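Local coordinates for RNA-binding protein RO60 (Deinococcus radiodurans, PDB 2NVO) that binds small RNAs that accumulate during recovery from ultraviolet irradiation and contributes to the resistance of the bacterium to that radiation, at residues A[439-444]-A[460-465]; A[409-414]-A[444-449]; A[171-176]-A[204-209]. All coordinates share one frame; numbering follows the deposited sequence.

Interaction 1 of 3, residues A[439-444]-A[460-465]; sequences GGTDCA and FVVYTD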
# COMPACT_ATOMS: atom_id res chain seq x y z
N GLY A 439 -22.57 23.14 6.51
CA GLY A 439 -23.66 22.34 7.02
C GLY A 439 -23.14 20.98 7.43
O GLY A 439 -21.95 20.71 7.32
N GLY A 440 -24.02 20.13 7.92
CA GLY A 440 -23.65 18.81 8.39
C GLY A 440 -23.12 17.99 7.23
O GLY A 440 -23.58 18.13 6.09
N THR A 441 -22.16 17.13 7.50
CA THR A 441 -21.61 16.29 6.44
C THR A 441 -22.52 15.07 6.20
O THR A 441 -22.26 13.98 6.69
CB THR A 441 -20.15 15.91 6.73
OG1 THR A 441 -19.38 17.12 6.74
CG2 THR A 441 -19.63 15.00 5.61
N ASP A 442 -23.58 15.28 5.43
CA ASP A 442 -24.59 14.24 5.23
C ASP A 442 -24.30 13.47 3.95
O ASP A 442 -24.50 14.00 2.86
CB ASP A 442 -25.97 14.91 5.13
CG ASP A 442 -27.10 13.92 4.92
OD1 ASP A 442 -26.87 12.71 4.76
OD2 ASP A 442 -28.26 14.38 4.92
N CYS A 443 -23.88 12.22 4.09
CA CYS A 443 -23.43 11.44 2.94
C CYS A 443 -24.57 11.04 2.02
O CYS A 443 -24.33 10.52 0.94
CB CYS A 443 -22.68 10.18 3.38
SG CYS A 443 -21.22 10.48 4.48
N ALA A 444 -25.82 11.24 2.45
CA ALA A 444 -26.95 10.94 1.58
C ALA A 444 -27.19 12.09 0.62
O ALA A 444 -27.69 11.91 -0.50
CB ALA A 444 -28.21 10.67 2.41
N PHE A 460 -20.15 8.28 -6.41
CA PHE A 460 -20.20 9.40 -5.46
C PHE A 460 -19.05 9.20 -4.48
O PHE A 460 -18.84 8.09 -4.02
CB PHE A 460 -21.53 9.38 -4.69
CG PHE A 460 -22.74 9.76 -5.53
CD1 PHE A 460 -23.16 11.07 -5.61
CD2 PHE A 460 -23.43 8.79 -6.24
CE1 PHE A 460 -24.27 11.41 -6.38
CE2 PHE A 460 -24.56 9.12 -7.00
CZ PHE A 460 -24.96 10.42 -7.08
N VAL A 461 -18.29 10.25 -4.18
CA VAL A 461 -17.22 10.13 -3.18
C VAL A 461 -17.34 11.28 -2.18
O VAL A 461 -17.36 12.45 -2.57
CB VAL A 461 -15.79 10.17 -3.79
CG1 VAL A 461 -14.76 9.92 -2.67
CG2 VAL A 461 -15.64 9.12 -4.87
N VAL A 462 -17.44 10.95 -0.91
CA VAL A 462 -17.52 11.96 0.12
C VAL A 462 -16.19 12.02 0.85
O VAL A 462 -15.68 10.99 1.27
CB VAL A 462 -18.64 11.64 1.14
CG1 VAL A 462 -18.55 12.61 2.38
CG2 VAL A 462 -20.00 11.75 0.45
N TYR A 463 -15.64 13.21 1.02
CA TYR A 463 -14.42 13.37 1.78
C TYR A 463 -14.71 14.15 3.07
O TYR A 463 -15.24 15.26 3.02
CB TYR A 463 -13.36 14.10 0.94
CG TYR A 463 -12.69 13.20 -0.06
CD1 TYR A 463 -11.69 12.31 0.34
CD2 TYR A 463 -13.03 13.24 -1.42
CE1 TYR A 463 -11.05 11.47 -0.58
CE2 TYR A 463 -12.40 12.40 -2.35
CZ TYR A 463 -11.41 11.53 -1.92
OH TYR A 463 -10.77 10.70 -2.82
N THR A 464 -14.33 13.56 4.21
CA THR A 464 -14.50 14.22 5.50
C THR A 464 -13.26 13.92 6.37
O THR A 464 -12.34 13.24 5.93
CB THR A 464 -15.83 13.81 6.19
OG1 THR A 464 -16.06 14.63 7.34
CG2 THR A 464 -15.81 12.37 6.60
N ASP A 465 -13.20 14.49 7.57
CA ASP A 465 -12.08 14.16 8.45
C ASP A 465 -12.50 12.97 9.29
O ASP A 465 -12.17 11.82 9.00
CB ASP A 465 -11.58 15.36 9.29
CG ASP A 465 -12.72 16.26 9.81
OD1 ASP A 465 -13.90 15.88 9.75
OD2 ASP A 465 -12.40 17.36 10.27

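Interaction 2 of 3, residues A[409-414]-A[444-449]; sequences MGFAEQ and AQPILW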
# COMPACT_ATOMS: atom_id res chain seq x y z
N MET A 409 -18.63 19.25 -5.23
CA MET A 409 -19.61 19.97 -4.46
C MET A 409 -19.07 20.06 -3.03
O MET A 409 -18.15 19.34 -2.66
CB MET A 409 -20.94 19.21 -4.45
CG MET A 409 -21.47 18.85 -5.85
SD MET A 409 -22.02 20.35 -6.68
CE MET A 409 -23.51 20.68 -5.75
N GLY A 410 -19.69 20.94 -2.23
CA GLY A 410 -19.29 21.12 -0.85
C GLY A 410 -20.50 21.26 0.05
O GLY A 410 -21.57 21.72 -0.40
N PHE A 411 -20.35 20.83 1.30
CA PHE A 411 -21.41 20.90 2.29
C PHE A 411 -21.34 22.27 2.98
O PHE A 411 -21.06 22.38 4.18
CB PHE A 411 -21.27 19.78 3.33
CG PHE A 411 -21.36 18.36 2.77
CD1 PHE A 411 -22.59 17.69 2.72
CD2 PHE A 411 -20.23 17.68 2.35
CE1 PHE A 411 -22.66 16.40 2.26
CE2 PHE A 411 -20.31 16.38 1.88
CZ PHE A 411 -21.52 15.74 1.84
N ALA A 412 -21.58 23.32 2.21
CA ALA A 412 -21.39 24.69 2.67
C ALA A 412 -22.66 25.31 3.24
O ALA A 412 -23.50 24.60 3.80
CB ALA A 412 -20.81 25.54 1.54
N GLU A 413 -22.79 26.64 3.14
CA GLU A 413 -24.03 27.34 3.47
C GLU A 413 -25.20 26.47 3.01
O GLU A 413 -26.11 26.12 3.77
CB GLU A 413 -24.10 28.70 2.75
CG GLU A 413 -22.75 29.36 2.50
CD GLU A 413 -22.10 28.93 1.19
OE1 GLU A 413 -22.84 28.64 0.22
OE2 GLU A 413 -20.85 28.91 1.13
N GLN A 414 -25.14 26.11 1.74
CA GLN A 414 -25.96 25.02 1.25
C GLN A 414 -25.08 24.13 0.39
O GLN A 414 -23.92 24.45 0.14
CB GLN A 414 -27.14 25.56 0.45
CG GLN A 414 -26.86 26.87 -0.24
CD GLN A 414 -28.06 27.79 -0.15
OE1 GLN A 414 -29.10 27.42 0.41
NE2 GLN A 414 -27.93 29.00 -0.70
N ALA A 444 -25.82 11.24 2.45
CA ALA A 444 -26.95 10.94 1.58
C ALA A 444 -27.19 12.09 0.62
O ALA A 444 -27.69 11.91 -0.50
CB ALA A 444 -28.21 10.67 2.41
N GLN A 445 -26.83 13.28 1.05
CA GLN A 445 -27.22 14.50 0.38
C GLN A 445 -26.70 14.71 -1.07
O GLN A 445 -27.42 15.23 -1.93
CB GLN A 445 -26.89 15.70 1.28
CG GLN A 445 -27.30 17.03 0.70
CD GLN A 445 -27.15 18.16 1.70
OE1 GLN A 445 -26.35 18.08 2.64
NE2 GLN A 445 -27.93 19.22 1.51
N PRO A 446 -25.44 14.30 -1.35
CA PRO A 446 -24.96 14.42 -2.73
C PRO A 446 -25.80 13.55 -3.66
O PRO A 446 -26.02 13.94 -4.81
CB PRO A 446 -23.53 13.84 -2.67
CG PRO A 446 -23.11 13.99 -1.22
CD PRO A 446 -24.41 13.77 -0.43
N ILE A 447 -26.24 12.40 -3.17
CA ILE A 447 -27.01 11.46 -3.97
C ILE A 447 -28.43 11.96 -4.18
O ILE A 447 -28.99 11.83 -5.27
CB ILE A 447 -27.02 10.08 -3.33
CG1 ILE A 447 -25.59 9.61 -3.06
CG2 ILE A 447 -27.76 9.07 -4.23
CD1 ILE A 447 -25.51 8.51 -2.05
N LEU A 448 -29.03 12.49 -3.12
CA LEU A 448 -30.34 13.12 -3.23
C LEU A 448 -30.25 14.30 -4.21
O LEU A 448 -31.10 14.46 -5.09
CB LEU A 448 -30.82 13.58 -1.86
CG LEU A 448 -31.03 12.54 -0.75
CD1 LEU A 448 -31.30 13.26 0.56
CD2 LEU A 448 -32.19 11.57 -1.06
N TRP A 449 -29.21 15.12 -4.06
CA TRP A 449 -29.05 16.30 -4.90
C TRP A 449 -28.93 15.93 -6.38
O TRP A 449 -29.58 16.54 -7.22
CB TRP A 449 -27.82 17.10 -4.48
CG TRP A 449 -27.57 18.32 -5.34
CD1 TRP A 449 -28.13 19.56 -5.19
CD2 TRP A 449 -26.65 18.43 -6.44
NE1 TRP A 449 -27.64 20.42 -6.14
CE2 TRP A 449 -26.74 19.76 -6.92
CE3 TRP A 449 -25.79 17.52 -7.08
CZ2 TRP A 449 -25.99 20.21 -8.01
CZ3 TRP A 449 -25.04 17.97 -8.17
CH2 TRP A 449 -25.14 19.31 -8.62

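Interaction 3 of 3, residues A[171-176]-A[204-209]; sequences LWAVKY and LKFMVD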
# COMPACT_ATOMS: atom_id res chain seq x y z
N LEU A 171 19.03 -13.80 -1.26
CA LEU A 171 18.30 -12.62 -0.83
C LEU A 171 17.53 -12.91 0.45
O LEU A 171 17.58 -12.12 1.40
CB LEU A 171 17.34 -12.17 -1.94
CG LEU A 171 16.41 -11.00 -1.59
CD1 LEU A 171 17.21 -9.72 -1.39
CD2 LEU A 171 15.34 -10.81 -2.66
N TRP A 172 16.82 -14.03 0.47
CA TRP A 172 16.08 -14.45 1.66
C TRP A 172 17.04 -14.66 2.82
O TRP A 172 16.71 -14.35 3.96
CB TRP A 172 15.30 -15.74 1.41
CG TRP A 172 14.07 -15.57 0.54
CD1 TRP A 172 13.83 -14.56 -0.35
CD2 TRP A 172 12.95 -16.45 0.46
NE1 TRP A 172 12.61 -14.75 -0.96
CE2 TRP A 172 12.06 -15.91 -0.48
CE3 TRP A 172 12.61 -17.65 1.11
CZ2 TRP A 172 10.85 -16.52 -0.81
CZ3 TRP A 172 11.41 -18.26 0.78
CH2 TRP A 172 10.54 -17.70 -0.16
N ALA A 173 18.24 -15.15 2.51
CA ALA A 173 19.22 -15.46 3.55
C ALA A 173 19.72 -14.22 4.29
O ALA A 173 20.14 -14.31 5.45
CB ALA A 173 20.40 -16.24 2.97
N VAL A 174 19.67 -13.07 3.62
CA VAL A 174 20.23 -11.85 4.20
C VAL A 174 19.15 -10.84 4.58
O VAL A 174 19.36 -9.97 5.42
CB VAL A 174 21.23 -11.17 3.24
CG1 VAL A 174 22.38 -12.10 2.92
CG2 VAL A 174 20.54 -10.73 1.96
N LYS A 175 17.98 -10.97 3.97
CA LYS A 175 16.94 -9.96 4.13
C LYS A 175 15.68 -10.48 4.83
O LYS A 175 15.04 -9.74 5.59
CB LYS A 175 16.61 -9.33 2.77
CG LYS A 175 15.26 -8.62 2.71
CD LYS A 175 14.88 -8.29 1.27
CE LYS A 175 14.75 -6.79 1.06
NZ LYS A 175 13.44 -6.31 1.58
N TYR A 176 15.33 -11.74 4.61
CA TYR A 176 14.09 -12.28 5.17
C TYR A 176 14.33 -13.41 6.18
O TYR A 176 13.58 -14.39 6.21
CB TYR A 176 13.16 -12.79 4.06
CG TYR A 176 12.83 -11.77 2.98
CD1 TYR A 176 12.02 -10.67 3.25
CD2 TYR A 176 13.32 -11.92 1.68
CE1 TYR A 176 11.71 -9.73 2.26
CE2 TYR A 176 13.02 -10.99 0.69
CZ TYR A 176 12.22 -9.90 0.98
OH TYR A 176 11.93 -8.98 -0.01
N LEU A 204 21.03 -23.01 1.41
CA LEU A 204 20.03 -23.57 2.31
C LEU A 204 20.73 -23.96 3.60
O LEU A 204 20.26 -23.65 4.70
CB LEU A 204 19.33 -24.76 1.67
CG LEU A 204 18.38 -24.42 0.51
CD1 LEU A 204 17.75 -25.66 -0.11
CD2 LEU A 204 17.29 -23.47 0.97
N LYS A 205 21.89 -24.61 3.47
CA LYS A 205 22.69 -24.97 4.63
C LYS A 205 23.08 -23.74 5.43
O LYS A 205 23.05 -23.75 6.66
CB LYS A 205 23.93 -25.75 4.22
CG LYS A 205 24.65 -26.41 5.40
CD LYS A 205 26.02 -26.94 4.99
CE LYS A 205 26.76 -27.57 6.18
NZ LYS A 205 26.25 -28.93 6.51
N PHE A 206 23.46 -22.67 4.73
CA PHE A 206 23.86 -21.44 5.42
C PHE A 206 22.69 -20.84 6.18
O PHE A 206 22.86 -20.30 7.27
CB PHE A 206 24.42 -20.41 4.44
CG PHE A 206 24.55 -19.03 5.04
CD1 PHE A 206 25.67 -18.68 5.76
CD2 PHE A 206 23.54 -18.10 4.89
CE1 PHE A 206 25.79 -17.42 6.32
CE2 PHE A 206 23.65 -16.84 5.45
CZ PHE A 206 24.77 -16.50 6.16
N MET A 207 21.50 -20.92 5.59
CA MET A 207 20.30 -20.36 6.18
C MET A 207 19.94 -21.07 7.48
O MET A 207 19.23 -20.52 8.32
CB MET A 207 19.13 -20.42 5.20
CG MET A 207 19.26 -19.42 4.05
SD MET A 207 18.04 -19.60 2.72
CE MET A 207 16.53 -19.08 3.52
N VAL A 208 20.44 -22.29 7.64
CA VAL A 208 20.21 -23.05 8.85
C VAL A 208 21.34 -22.89 9.87
O VAL A 208 21.09 -22.70 11.05
CB VAL A 208 19.97 -24.55 8.55
CG1 VAL A 208 19.84 -25.33 9.84
CG2 VAL A 208 18.73 -24.72 7.70
N ASP A 209 22.60 -22.93 9.42
CA ASP A 209 23.70 -22.93 10.39
C ASP A 209 24.58 -21.67 10.38
O ASP A 209 25.53 -21.58 11.16
CB ASP A 209 24.55 -24.20 10.27
CG ASP A 209 25.32 -24.27 8.96
OD1 ASP A 209 25.84 -25.36 8.64
OD2 ASP A 209 25.40 -23.24 8.26

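Interaction 1 of 3, residues A[439-444]-A[460-465]
Thr441 lays its methyl group on Thr464, CG2 lying 4.0 Å from both CB and OG1 of that residue, and the two threonine side chains cross at a slant. The same methyl also reaches Val462, whose CG1 is 4.2 Å from Thr441 CG2. Two residues on, Cys443 SG comes to 4.0 Å from Val462 CG1, so that one valine branch serves two neighbours. Val462 holds CG1 anti to its backbone N (chi1 170°), which carries this branch up to the loop; a beta-branched residue suits a strand and offers a compact apolar surface to it. Threonine suits position 441 because its two branches do different work. With chi1 at -63° the methyl goes to the strand, while OG1 is left for Asp370, which also bonds Thr464 OG1 through the same carboxylate oxygen, OD2.

Bonds within 439-444 help to shape the loop. Thr441 is the centre of an inverse gamma turn, and Asp442, pointing away from the strand, caps the turn leading into helix 445-452: its OD1 accepts from Ala444 N at 2.9 Å, met from above the carboxylate plane. Strand 459-464 lies between strands 364-369 and 491-496 in the sheet of the von Willebrand factor A-like domain. Thr441 is assigned to the divalent-metal site by similarity; here its side chain lies about 6 Å from the calcium ion, which is held by Ser372, Ser374 and Glu467. Apolar atoms thus make most of the contact, while both buried threonine hydroxyls turn to Asp370; this is consistent with the contact holding that carboxylate in place beside the MIDAS-like site.

Interaction 2 of 3, residues A[409-414]-A[444-449]
One face of the Trp449 indole is covered by the end of Met409: CE stands over the six-membered ring, 3.5 Å from its centroid, in a CH-pi contact, and SD lies over the same face at 4.2 Å from that centroid. This Met-aromatic pair sits in the von Willebrand factor A-like domain, where helix 445-452 packs against a mixed sheet. The Phe411 ring meets the helix differently. Gln445 OE1 lies at its edge, near the ring plane and 3.8 Å from Phe411 CD1, with ring and amide planes turned 55° apart, while Pro446 CG approaches Phe411 CZ obliquely at 3.9 Å.

Methionine suits its place because its unbranched chain can fold: bends at chi2 and chi3 turn the thioether over the indole. Trp449 comes from the opposite direction, its CG anti to the backbone N (chi1 178°), which sends the ring from the helix toward the strand. Proline is readily accommodated in the first turn of a helix, where its lack of an N-H costs no helical bond, and here its ring gives the phenylalanine a rigid aliphatic partner.

Phe415, on the neighbouring antiparallel strand 415-417, completes the cluster by meeting both Trp449 and Phe411 edge-to-face, and Leu366 and Ala368 of strand 364-369 supply further apolar surface. The short segments of strand 409-411 and helix 445-449 approach to 10.5 Å between axes, at 127° between their directions. The closest carbon pair between them is Met409 CE and Trp449 CZ2, at 3.4 Å.

Interaction 3 of 3, residues A[171-176]-A[204-209]
Ala173 presses its methyl against Met207, CB to CG at 3.5 Å, in the centre of a purely apolar contact between two helices. Alanine suits this spot: its short side chain lets the backbones draw together, and the CA atoms of Ala173 and Met207 are 5.7 Å apart. Met207 then runs on past the alanine. Its SD is 4.1 Å from Ala173 CB, and its CE reaches Trp172, 4.1 Å from CB of that residue. After an extended chi2 (171°), the bend at chi3 (70°) swings the terminal methyl to the tryptophan, and this flexibility lets one methionine follow two successive residues of the opposite helix. Trp172 contributes only the root of its side chain here; the rest leads away from helix 198-209 and touches Leu136 and Gln184.

Phe206 borders the alanine with the edge of its ring: CD2 and CE2 are both 4.1 Å from Ala173 CB, near the ring plane. With CG anti to the backbone N, the ring extends beside Ala173, and it also touches Ile223 and Leu227.

The two segments run nearly parallel, 18° apart, their axes approaching to 9.9 Å. They belong to the horseshoe of HEAT-like helical repeats, in a region implicated in RNA binding by similarity. Helix 184-191 lies against Met207 through Gln184 and Leu188, helix 133-143 receives Trp172, and helix 219-229 packs on Phe206.

How the interactions relate
From the N terminus, interaction 3 comes first: it spans 27 residues between its segments 171-176 and 204-209, on helices 166-175 and 198-209, entirely within the helical TROVE horseshoe. Interactions 1 and 2 both come later in the chain, in the von Willebrand factor A-like domain that closes the ring, on the opposite side of the chain's centre, their centres about 51 and 57 Å from that of interaction 3. With each other they cross: segment 409-414 opens interaction 2, 439-444 opens interaction 1, 444-449 closes interaction 2 and 460-465 closes interaction 1. They share Ala444 and touch where Gly439 N probably bonds Phe411 O, tying strands 405-411 and 459-464 to helix 445-452 and its preceding loop.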